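Local coordinates for transcriptional regulator, TetR family (Agrobacterium tumefaciens, PDB 2G7S), which probably binds DNA as a dimer and regulates transcription, as TetR-family proteins do, perhaps in response to a small ligand, at residues Ser130-Asp133 and Trp134-Val138. Sequence-based numbering, arbitrary orientation. Where two conformers were deposited one is given.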
loop_
_atom_site.group_PDB
_atom_site.type_symbol
_atom_site.label_atom_id
_atom_site.label_comp_id
_atom_site.label_asym_id
_atom_site.label_seq_id
_atom_site.Cartn_x
_atom_site.Cartn_y
_atom_site.Cartn_z
ATOM N N SER A 130 -16.140 4.656 1.473
ATOM C CA SER A 130 -17.255 3.709 1.474
ATOM C C SER A 130 -16.932 2.378 2.214
ATOM O O SER A 130 -17.733 1.908 3.005
ATOM C CB SER A 130 -17.686 3.462 0.028
ATOM O OG SER A 130 -18.552 2.364 -0.071
ATOM N N LEU A 131 -15.770 1.774 1.933
ATOM C CA LEU A 131 -15.329 0.607 2.679
ATOM C C LEU A 131 -15.212 0.938 4.162
ATOM O O LEU A 131 -15.658 0.139 5.003
ATOM C CB LEU A 131 -13.992 0.112 2.093
ATOM C CG LEU A 131 -13.366 -1.064 2.879
ATOM C CD1 LEU A 131 -14.277 -2.292 2.932
ATOM C CD2 LEU A 131 -12.072 -1.467 2.194
ATOM N N SER A 132 -14.655 2.096 4.510
ATOM C CA SER A 132 -14.585 2.483 5.923
ATOM C C SER A 132 -16.001 2.579 6.509
ATOM O O SER A 132 -16.249 2.124 7.648
ATOM C CB SER A 132 -13.876 3.837 6.051
ATOM O OG SER A 132 -13.814 4.155 7.444
ATOM N N ASP A 133 -16.963 3.138 5.757
ATOM C CA ASP A 133 -18.316 3.244 6.258
ATOM C C ASP A 133 -18.886 1.840 6.519
ATOM O O ASP A 133 -19.656 1.671 7.509
ATOM C CB ASP A 133 -19.208 3.973 5.243
ATOM C CG ASP A 133 -18.951 5.474 5.146
ATOM O OD1 ASP A 133 -18.171 6.037 5.936
ATOM O OD2 ASP A 133 -19.580 6.057 4.224
ATOM N N TRP A 134 -18.686 0.935 5.565
ATOM C CA TRP A 134 -19.225 -0.424 5.755
ATOM C C TRP A 134 -18.632 -1.085 6.972
ATOM O O TRP A 134 -19.361 -1.660 7.808
ATOM C CB TRP A 134 -18.978 -1.290 4.485
ATOM C CG TRP A 134 -19.571 -2.673 4.632
ATOM C CD1 TRP A 134 -20.916 -2.969 4.505
ATOM C CD2 TRP A 134 -18.910 -3.920 4.930
ATOM N NE1 TRP A 134 -21.121 -4.310 4.739
ATOM C CE2 TRP A 134 -19.910 -4.918 4.991
ATOM C CE3 TRP A 134 -17.598 -4.292 5.154
ATOM C CZ2 TRP A 134 -19.614 -6.269 5.225
ATOM C CZ3 TRP A 134 -17.315 -5.667 5.395
ATOM C CH2 TRP A 134 -18.334 -6.605 5.457
ATOM N N LEU A 135 -17.317 -1.077 7.077
ATOM C CA LEU A 135 -16.669 -1.717 8.240
ATOM C C LEU A 135 -17.152 -1.055 9.547
ATOM O O LEU A 135 -17.316 -1.730 10.566
ATOM C CB LEU A 135 -15.126 -1.559 8.109
ATOM C CG LEU A 135 -14.519 -2.384 6.980
ATOM C CD1 LEU A 135 -13.092 -1.893 6.781
ATOM C CD2 LEU A 135 -14.519 -3.907 7.333
ATOM N N THR A 136 -17.310 0.258 9.527
ATOM C CA THR A 136 -17.761 0.967 10.732
ATOM C C THR A 136 -19.134 0.445 11.134
ATOM O O THR A 136 -19.386 0.175 12.308
ATOM C CB THR A 136 -17.820 2.521 10.475
ATOM O OG1 THR A 136 -16.494 3.006 10.240
ATOM C CG2 THR A 136 -18.444 3.291 11.680
ATOM N N ALA A 137 -20.035 0.322 10.153
ATOM C CA ALA A 137 -21.387 -0.176 10.451
ATOM C C ALA A 137 -21.357 -1.627 10.951
ATOM O O ALA A 137 -22.134 -1.957 11.878
ATOM C CB ALA A 137 -22.293 0.010 9.262
ATOM N N VAL A 138 -20.512 -2.493 10.391
ATOM C CA VAL A 138 -20.428 -3.867 10.864
ATOM C C VAL A 138 -19.930 -3.841 12.310
ATOM O O VAL A 138 -20.503 -4.561 13.192
ATOM C CB VAL A 138 -19.425 -4.670 10.026
ATOM C CG1 VAL A 138 -19.197 -6.083 10.639
ATOM C CG2 VAL A 138 -19.960 -4.750 8.577
#
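T136 turns its hydroxyl back onto the preceding turn, where OG1 donates to S132 O at 2.7 Å. With OG1 beside its own backbone N (chi1 -65°), it approaches from above the carbonyl plane, while T136 N bonds the same oxygen from the opposite face at 2.9 Å. Threonine suits this buried place because its hydroxyl is satisfied within the helix and the side chain also packs on R155 and A158. One turn earlier, S132 OG is held by E159 and R155, and R155 also forms a salt bridge with D133 OD1, an acid well placed on the exposed flank. Both segments lie on helix 118-144 of the all-helical TetR-type C-terminal domain; helix 154-173 meets this polar group and the leucines, helix 81-98 L131, L135 and V138. L131 and L135, an i/i+4 pair, cross obliquely, L131 CG 4.0 Å from L135 CD1, with L135 CG anti to its carbonyl carbon (chi1 -69°). Leucine's branched apolar end suits packing against both neighbouring helices. W134 holds its indole out from the helix, CG anti to the backbone N (chi1 -178°). Tryptophan suits this partly exposed place: V138 CG2 sits over its ring centre, 3.6 Å above the plane, and NE1 bonds E75.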